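Local structure of anti-sigma-I factor RsgI3 (Clostridium thermocellum, 6QE7) at residues Glu209-Arg221 against Asn232-Ile246. The protein probably holds the sigma factor SigI3 inactive until its extracellular sensing region, the tandem PA14 domains present here, binds plant polysaccharides such as pectin. Sequence-based numbering, arbitrary orientation.
Sequences EYTFHTVANGGVR and NWQNQGKEAENSGKI
Tyr210 to Ala216 pair with Ala240 to Ile246 as antiparallel strands in one sheet of the second PA14 domain, a beta-sandwich; through the turn at Asn217 and Gly218 the chain crosses to the other sheet, where Val220 pairs with Asn232. Backbone bonds run in both directions at each hydrogen-bonded pair, from Tyr210-Ile246 to Ala216-Ala240, where the bond from Ala240 N is weak. Phe212, Thr214, Asn242 and Ile246 share the face turned to the strand 227-232, whose Ile229 and Ile230 touch Phe212, Thr214 and Asn242. There Ile246 sets its CG2 methyl against the ring edge of Phe212, 3.8 Å from CE1. On the other face Thr211 CG2, anti to the backbone N, reaches Ser243 CB and also lies over one face of the His213 ring; a water in the ring plane hydrogen-bonds His213 ND1, while NE2 bonds Ser274. Val215 CG1 meets Glu239 CB at 3.6 Å, and CG2 runs alongside Glu241 CG. A second water lies 2.7 Å from Thr214 OG1 and within bonding distance of Ala240 O and Asn242 OD1, though it may not serve both at once; Asn232 ND2 donates to the same OD1, tying the two sheets together. At the turn, Asn217 folds its amide back beside the backbone N (chi1 -77°), and OD1 accepts Glu239 N at 2.7 Å in a nearly straight bond of 170°; its ND2 bonds Pro266 O, so both ends of the amide are held. At the far end the guanidinium of Arg221, its NE in a salt bridge with Asp231, lies flat on Trp233 in an off-centre cation-pi stack, the planes 18° apart. Arg221 NH1 sits over one face of the indole, 3.4 Å from Trp233 CG, and Trp233 CB stands over the centre of the guanidinium, 3.7 Å from Arg221 CZ.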
ATOM      1  N   GLU A 209      -4.212   2.714 -18.477  1.00 35.33           N
ATOM      2  CA  GLU A 209      -2.897   2.326 -19.008  1.00 37.74           C
ATOM      3  C   GLU A 209      -1.993   3.524 -18.757  1.00 34.74           C
ATOM      4  O   GLU A 209      -2.317   4.619 -19.205  1.00 36.20           O
ATOM      5  CB  GLU A 209      -2.953   1.855 -20.462  1.00 33.98           C
ATOM      6  CG  GLU A 209      -1.590   1.398 -20.947  1.00 33.06           C
ATOM      7  CD  GLU A 209      -1.553   0.777 -22.339  1.00 41.07           C
ATOM      8  OE1 GLU A 209      -1.938   1.416 -23.369  1.00 44.44           O
ATOM      9  OE2 GLU A 209      -1.074  -0.357 -22.396  1.00 56.15           O
ATOM     10  N   TYR A 210      -0.934   3.326 -17.974  1.00 30.17           N
ATOM     11  CA  TYR A 210       0.042   4.406 -17.777  1.00 29.57           C
ATOM     12  C   TYR A 210       1.146   4.223 -18.795  1.00 29.74           C
ATOM     13  O   TYR A 210       1.441   3.053 -19.233  1.00 36.76           O
ATOM     14  CB  TYR A 210       0.538   4.430 -16.320  1.00 31.85           C
ATOM     15  CG  TYR A 210      -0.319   5.265 -15.417  1.00 30.89           C
ATOM     16  CD1 TYR A 210      -1.594   4.855 -15.021  1.00 33.39           C
ATOM     17  CD2 TYR A 210       0.105   6.499 -15.013  1.00 33.33           C
ATOM     18  CE1 TYR A 210      -2.420   5.676 -14.269  1.00 32.80           C
ATOM     19  CE2 TYR A 210      -0.683   7.300 -14.219  1.00 33.61           C
ATOM     20  CZ  TYR A 210      -1.957   6.900 -13.852  1.00 34.83           C
ATOM     21  OH  TYR A 210      -2.713   7.736 -13.060  1.00 30.86           O
ATOM     22  N   THR A 211       1.850   5.310 -19.022  1.00 31.63           N
ATOM     23  CA  THR A 211       3.107   5.343 -19.791  1.00 37.04           C
ATOM     24  C   THR A 211       4.143   5.989 -18.900  1.00 35.89           C
ATOM     25  O   THR A 211       3.895   7.106 -18.402  1.00 33.35           O
ATOM     26  CB  THR A 211       2.998   6.123 -21.104  1.00 38.24           C
ATOM     27  OG1 THR A 211       1.942   5.560 -21.859  1.00 34.39           O
ATOM     28  CG2 THR A 211       4.255   6.061 -21.953  1.00 34.51           C
ATOM     29  N   PHE A 212       5.229   5.280 -18.659  1.00 31.39           N
ATOM     30  CA  PHE A 212       6.395   5.872 -17.956  1.00 31.78           C
ATOM     31  C   PHE A 212       7.370   6.283 -19.041  1.00 34.75           C
ATOM     32  O   PHE A 212       7.420   5.641 -20.094  1.00 34.44           O
ATOM     33  CB  PHE A 212       6.988   4.933 -16.904  1.00 33.25           C
ATOM     34  CG  PHE A 212       6.030   4.703 -15.767  1.00 33.21           C
ATOM     35  CD1 PHE A 212       4.998   3.791 -15.907  1.00 31.99           C
ATOM     36  CD2 PHE A 212       6.105   5.451 -14.611  1.00 32.74           C
ATOM     37  CE1 PHE A 212       4.037   3.650 -14.912  1.00 33.18           C
ATOM     38  CE2 PHE A 212       5.173   5.274 -13.607  1.00 39.31           C
ATOM     39  CZ  PHE A 212       4.136   4.375 -13.764  1.00 34.44           C
ATOM     40  N   HIS A 213       8.043   7.391 -18.794  1.00 36.77           N
ATOM     41  CA  HIS A 213       8.959   8.062 -19.735  1.00 35.47           C
ATOM     42  C   HIS A 213      10.252   8.295 -18.974  1.00 38.25           C
ATOM     43  O   HIS A 213      10.154   8.657 -17.783  1.00 33.81           O
ATOM     44  CB  HIS A 213       8.397   9.380 -20.205  1.00 31.86           C
ATOM     45  CG  HIS A 213       6.998   9.367 -20.681  1.00 38.04           C
ATOM     46  ND1 HIS A 213       6.679   9.366 -22.024  1.00 42.60           N
ATOM     47  CD2 HIS A 213       5.821   9.461 -19.992  1.00 37.40           C
ATOM     48  CE1 HIS A 213       5.362   9.424 -22.153  1.00 40.68           C
ATOM     49  NE2 HIS A 213       4.819   9.516 -20.903  1.00 33.98           N
ATOM     50  N   THR A 214      11.394   7.942 -19.580  1.00 40.89           N
ATOM     51  CA  THR A 214      12.725   8.362 -19.077  1.00 35.26           C
ATOM     52  C   THR A 214      13.340   9.308 -20.099  1.00 35.74           C
ATOM     53  O   THR A 214      13.199   9.129 -21.325  1.00 33.73           O
ATOM     54  CB  THR A 214      13.642   7.203 -18.700  1.00 36.12           C
ATOM     55  OG1 THR A 214      13.776   6.491 -19.912  1.00 38.21           O
ATOM     56  CG2 THR A 214      13.116   6.326 -17.583  1.00 39.71           C
ATOM     57  N   VAL A 215      13.932  10.329 -19.543  1.00 36.29           N
ATOM     58  CA  VAL A 215      14.860  11.280 -20.189  1.00 39.02           C
ATOM     59  C   VAL A 215      16.189  11.099 -19.460  1.00 35.02           C
ATOM     60  O   VAL A 215      16.250  11.341 -18.232  1.00 39.22           O
ATOM     61  CB  VAL A 215      14.387  12.748 -20.160  1.00 38.20           C
ATOM     62  CG1 VAL A 215      15.407  13.686 -20.864  1.00 47.88           C
ATOM     63  CG2 VAL A 215      13.064  12.890 -20.814  1.00 32.85           C
ATOM     64  N   ALA A 216      17.230  10.689 -20.195  1.00 38.29           N
ATOM     65  CA  ALA A 216      18.474  10.243 -19.558  1.00 36.71           C
ATOM     66  C   ALA A 216      19.715  10.486 -20.418  1.00 33.55           C
ATOM     67  O   ALA A 216      19.683  10.100 -21.579  1.00 33.99           O
ATOM     68  CB  ALA A 216      18.270   8.782 -19.326  1.00 40.97           C
ATOM     69  N   ASN A 217      20.823  10.866 -19.793  1.00 35.42           N
ATOM     70  CA  ASN A 217      22.151  11.035 -20.462  1.00 40.82           C
ATOM     71  C   ASN A 217      22.948   9.706 -20.517  1.00 41.57           C
ATOM     72  O   ASN A 217      24.034   9.679 -21.108  1.00 45.79           O
ATOM     73  CB  ASN A 217      22.950  12.144 -19.789  1.00 39.93           C
ATOM     74  CG  ASN A 217      22.487  13.535 -20.176  1.00 49.17           C
ATOM     75  OD1 ASN A 217      21.498  13.697 -20.892  1.00 48.67           O
ATOM     76  ND2 ASN A 217      23.192  14.551 -19.702  1.00 39.88           N
ATOM     77  N   GLY A 218      22.445   8.621 -19.963  1.00 42.66           N
ATOM     78  CA  GLY A 218      23.164   7.332 -19.938  1.00 40.05           C
ATOM     79  C   GLY A 218      22.180   6.208 -20.111  1.00 33.25           C
ATOM     80  O   GLY A 218      21.209   6.370 -20.847  1.00 39.05           O
ATOM     81  N   GLY A 219      22.475   5.056 -19.547  1.00 35.99           N
ATOM     82  CA  GLY A 219      21.606   3.871 -19.659  1.00 37.07           C
ATOM     83  C   GLY A 219      20.528   3.859 -18.566  1.00 37.66           C
ATOM     84  O   GLY A 219      20.839   4.242 -17.404  1.00 34.36           O
ATOM     85  N   VAL A 220      19.340   3.351 -18.905  1.00 36.33           N
ATOM     86  CA  VAL A 220      18.191   3.217 -17.958  1.00 33.33           C
ATOM     87  C   VAL A 220      17.570   1.834 -18.079  1.00 31.85           C
ATOM     88  O   VAL A 220      17.505   1.255 -19.189  1.00 34.99           O
ATOM     89  CB  VAL A 220      17.131   4.300 -18.208  1.00 34.59           C
ATOM     90  CG1 VAL A 220      17.609   5.644 -17.724  1.00 41.72           C
ATOM     91  CG2 VAL A 220      16.739   4.390 -19.659  1.00 38.73           C
ATOM     92  N   ARG A 221      17.087   1.351 -16.955  1.00 35.69           N
ATOM     93  CA  ARG A 221      16.045   0.296 -16.901  1.00 34.57           C
ATOM     94  C   ARG A 221      14.959   0.722 -15.906  1.00 32.57           C
ATOM     95  O   ARG A 221      15.321   1.295 -14.839  1.00 33.60           O
ATOM     96  CB  ARG A 221      16.666  -1.036 -16.477  1.00 37.00           C
ATOM     97  CG  ARG A 221      17.604  -1.639 -17.505  1.00 36.39           C
ATOM     98  CD  ARG A 221      18.053  -2.995 -17.001  1.00 42.33           C
ATOM     99  NE  ARG A 221      18.537  -3.728 -18.163  1.00 46.71           N
ATOM    100  CZ  ARG A 221      19.780  -4.155 -18.311  1.00 46.26           C
ATOM    101  NH1 ARG A 221      20.689  -3.936 -17.372  1.00 38.11           N
ATOM    102  NH2 ARG A 221      20.108  -4.822 -19.403  1.00 52.78           N
ATOM    103  N   ASN A 232      17.025   0.349 -21.907  1.00 43.20           N
ATOM    104  CA  ASN A 232      17.995   1.010 -22.797  1.00 43.02           C
ATOM    105  C   ASN A 232      19.287   1.219 -21.991  1.00 36.08           C
ATOM    106  O   ASN A 232      19.655   2.334 -21.702  1.00 33.81           O
ATOM    107  CB  ASN A 232      17.360   2.262 -23.381  1.00 42.97           C
ATOM    108  CG  ASN A 232      18.262   2.938 -24.385  1.00 57.80           C
ATOM    109  OD1 ASN A 232      19.137   2.271 -24.968  1.00 51.98           O
ATOM    110  ND2 ASN A 232      18.065   4.247 -24.568  1.00 51.38           N
ATOM    111  N   TRP A 233      19.889   0.141 -21.554  1.00 33.76           N
ATOM    112  CA  TRP A 233      21.030   0.183 -20.620  1.00 40.41           C
ATOM    113  C   TRP A 233      22.320   0.647 -21.323  1.00 45.72           C
ATOM    114  O   TRP A 233      23.210   1.091 -20.585  1.00 44.81           O
ATOM    115  CB  TRP A 233      21.216  -1.199 -20.017  1.00 40.03           C
ATOM    116  CG  TRP A 233      22.154  -1.233 -18.872  1.00 41.16           C
ATOM    117  CD1 TRP A 233      23.270  -2.002 -18.724  1.00 40.18           C
ATOM    118  CD2 TRP A 233      22.024  -0.467 -17.678  1.00 43.26           C
ATOM    119  NE1 TRP A 233      23.868  -1.728 -17.532  1.00 37.82           N
ATOM    120  CE2 TRP A 233      23.137  -0.785 -16.868  1.00 37.43           C
ATOM    121  CE3 TRP A 233      21.102   0.490 -17.235  1.00 43.19           C
ATOM    122  CZ2 TRP A 233      23.315  -0.227 -15.608  1.00 38.36           C
ATOM    123  CZ3 TRP A 233      21.314   1.088 -16.010  1.00 35.01           C
ATOM    124  CH2 TRP A 233      22.369   0.688 -15.183  1.00 38.58           C
ATOM    125  N   GLN A 234      22.431   0.512 -22.655  1.00 51.69           N
ATOM    126  CA  GLN A 234      23.642   0.892 -23.462  1.00 53.12           C
ATOM    127  C   GLN A 234      23.554   2.365 -23.878  1.00 53.82           C
ATOM    128  O   GLN A 234      24.540   2.949 -24.338  1.00 48.71           O
ATOM    129  CB  GLN A 234      23.787  -0.034 -24.688  1.00 59.02           C
ATOM    130  CG  GLN A 234      23.880  -1.542 -24.366  1.00 58.35           C
ATOM    131  CD  GLN A 234      24.956  -1.924 -23.366  1.00 66.59           C
ATOM    132  OE1 GLN A 234      26.145  -1.731 -23.607  1.00 79.72           O
ATOM    133  NE2 GLN A 234      24.568  -2.517 -22.238  1.00 61.92           N
ATOM    134  N   ASN A 235      22.425   3.019 -23.688  1.00 44.50           N
ATOM    135  CA  ASN A 235      22.243   4.341 -24.336  1.00 56.89           C
ATOM    136  C   ASN A 235      23.370   5.288 -23.908  1.00 55.08           C
ATOM    137  O   ASN A 235      23.756   5.306 -22.691  1.00 58.19           O
ATOM    138  CB  ASN A 235      20.899   5.022 -24.033  1.00 57.80           C
ATOM    139  CG  ASN A 235      20.968   6.522 -24.245  1.00 63.61           C
ATOM    140  OD1 ASN A 235      21.122   6.972 -25.395  1.00 58.23           O
ATOM    141  ND2 ASN A 235      20.945   7.289 -23.152  1.00 52.02           N
ATOM    142  N   GLN A 236      23.762   6.131 -24.850  1.00 54.12           N
ATOM    143  CA  GLN A 236      24.786   7.192 -24.695  1.00 72.10           C
ATOM    144  C   GLN A 236      24.213   8.570 -25.071  1.00 61.25           C
ATOM    145  O   GLN A 236      24.774   9.569 -24.626  1.00 56.14           O
ATOM    146  CB  GLN A 236      25.959   6.789 -25.598  1.00 89.96           C
ATOM    147  CG  GLN A 236      27.322   6.966 -24.956  1.00107.72           C
ATOM    148  CD  GLN A 236      27.408   6.236 -23.642  1.00102.09           C
ATOM    149  OE1 GLN A 236      26.772   6.619 -22.662  1.00120.82           O
ATOM    150  NE2 GLN A 236      28.216   5.191 -23.619  1.00 97.85           N
ATOM    151  N   GLY A 237      23.144   8.625 -25.877  1.00 65.64           N
ATOM    152  CA  GLY A 237      22.580   9.885 -26.396  1.00 59.75           C
ATOM    153  C   GLY A 237      22.283  10.816 -25.241  1.00 61.37           C
ATOM    154  O   GLY A 237      21.938  10.309 -24.134  1.00 63.74           O
ATOM    155  N   LYS A 238      22.461  12.114 -25.451  1.00 53.35           N
ATOM    156  CA  LYS A 238      22.125  13.169 -24.469  1.00 55.12           C
ATOM    157  C   LYS A 238      20.592  13.195 -24.372  1.00 57.49           C
ATOM    158  O   LYS A 238      19.926  13.048 -25.403  1.00 50.14           O
ATOM    159  CB  LYS A 238      22.690  14.536 -24.872  1.00 58.37           C
ATOM    160  CG  LYS A 238      22.059  15.725 -24.146  1.00 55.37           C
ATOM    161  CD  LYS A 238      22.784  17.065 -24.256  1.00 62.04           C
ATOM    162  CE  LYS A 238      22.247  18.074 -23.254  1.00 66.62           C
ATOM    163  NZ  LYS A 238      23.297  18.955 -22.693  1.00 70.45           N
ATOM    164  N   GLU A 239      20.043  13.303 -23.169  1.00 53.71           N
ATOM    165  CA  GLU A 239      18.564  13.331 -22.960  1.00 56.91           C
ATOM    166  C   GLU A 239      17.872  12.401 -23.963  1.00 44.23           C
ATOM    167  O   GLU A 239      16.929  12.868 -24.615  1.00 50.37           O
ATOM    168  CB  GLU A 239      18.062  14.778 -23.050  1.00 53.91           C
ATOM    169  CG  GLU A 239      18.698  15.628 -21.955  1.00 60.75           C
ATOM    170  CD  GLU A 239      18.343  17.091 -21.963  1.00 59.10           C
ATOM    171  OE1 GLU A 239      17.203  17.408 -22.356  1.00 70.61           O
ATOM    172  OE2 GLU A 239      19.208  17.892 -21.587  1.00 54.58           O
ATOM    173  N   ALA A 240      18.332  11.157 -24.103  1.00 42.47           N
ATOM    174  CA  ALA A 240      17.614  10.110 -24.873  1.00 46.47           C
ATOM    175  C   ALA A 240      16.296   9.808 -24.122  1.00 46.31           C
ATOM    176  O   ALA A 240      16.321   9.778 -22.835  1.00 40.03           O
ATOM    177  CB  ALA A 240      18.436   8.839 -25.015  1.00 41.55           C
ATOM    178  N   GLU A 241      15.221   9.602 -24.896  1.00 45.87           N
ATOM    179  CA  GLU A 241      13.818   9.366 -24.431  1.00 47.82           C
ATOM    180  C   GLU A 241      13.453   7.911 -24.668  1.00 45.94           C
ATOM    181  O   GLU A 241      13.726   7.407 -25.752  1.00 39.49           O
ATOM    182  CB  GLU A 241      12.888  10.328 -25.146  1.00 48.24           C
ATOM    183  CG  GLU A 241      13.188  11.752 -24.688  1.00 53.76           C
ATOM    184  CD  GLU A 241      12.822  12.838 -25.680  1.00 70.56           C
ATOM    185  OE1 GLU A 241      11.728  12.704 -26.246  1.00 64.73           O
ATOM    186  OE2 GLU A 241      13.632  13.806 -25.897  1.00 72.48           O
ATOM    187  N   ASN A 242      12.945   7.273 -23.619  1.00 43.54           N
ATOM    188  CA  ASN A 242      12.351   5.927 -23.664  1.00 41.73           C
ATOM    189  C   ASN A 242      10.973   6.034 -23.041  1.00 44.61           C
ATOM    190  O   ASN A 242      10.799   6.945 -22.240  1.00 35.89           O
ATOM    191  CB  ASN A 242      13.246   4.910 -22.956  1.00 36.08           C
ATOM    192  CG  ASN A 242      14.532   4.767 -23.735  1.00 48.21           C
ATOM    193  OD1 ASN A 242      15.437   5.582 -23.557  1.00 46.79           O
ATOM    194  ND2 ASN A 242      14.504   3.894 -24.736  1.00 40.82           N
ATOM    195  N   SER A 243      10.083   5.130 -23.434  1.00 38.92           N
ATOM    196  CA  SER A 243       8.735   4.975 -22.845  1.00 39.38           C
ATOM    197  C   SER A 243       8.348   3.507 -22.837  1.00 38.32           C
ATOM    198  O   SER A 243       8.919   2.655 -23.610  1.00 32.67           O
ATOM    199  CB  SER A 243       7.715   5.867 -23.479  1.00 37.54           C
ATOM    200  OG  SER A 243       7.223   5.345 -24.697  1.00 43.28           O
ATOM    201  N   GLY A 244       7.460   3.194 -21.912  1.00 41.91           N
ATOM    202  CA  GLY A 244       6.874   1.853 -21.826  1.00 35.99           C
ATOM    203  C   GLY A 244       5.567   1.946 -21.084  1.00 36.66           C
ATOM    204  O   GLY A 244       5.372   2.949 -20.388  1.00 38.16           O
ATOM    205  N   LYS A 245       4.682   0.981 -21.284  1.00 37.94           N
ATOM    206  CA  LYS A 245       3.273   1.074 -20.851  1.00 35.14           C
ATOM    207  C   LYS A 245       2.987   0.027 -19.812  1.00 36.59           C
ATOM    208  O   LYS A 245       3.599  -1.046 -19.895  1.00 36.77           O
ATOM    209  CB  LYS A 245       2.358   0.821 -22.050  1.00 43.82           C
ATOM    210  CG  LYS A 245       2.345   1.955 -23.059  1.00 47.21           C
ATOM    211  CD  LYS A 245       1.742   1.537 -24.375  1.00 62.11           C
ATOM    212  CE  LYS A 245       1.154   2.685 -25.166  1.00 72.25           C
ATOM    213  NZ  LYS A 245       2.181   3.420 -25.945  1.00 86.57           N
ATOM    214  N   ILE A 246       2.068   0.306 -18.889  1.00 34.10           N
ATOM    215  CA  ILE A 246       1.532  -0.752 -17.993  1.00 35.46           C
ATOM    216  C   ILE A 246       0.139  -0.305 -17.524  1.00 36.83           C
ATOM    217  O   ILE A 246      -0.021   0.868 -17.292  1.00 30.41           O
ATOM    218  CB  ILE A 246       2.476  -1.028 -16.821  1.00 34.15           C
ATOM    219  CG1 ILE A 246       1.963  -2.184 -15.941  1.00 33.21           C
ATOM    220  CG2 ILE A 246       2.715   0.243 -16.029  1.00 37.73           C
ATOM    221  CD1 ILE A 246       3.024  -2.860 -15.110  1.00 34.45           C
TER
HETATM  222  O   HOH W   1       8.906   9.230 -23.995  1.00 43.88           O
HETATM  223  O   HOH W   2      15.843   7.438 -21.415  1.00 38.62           O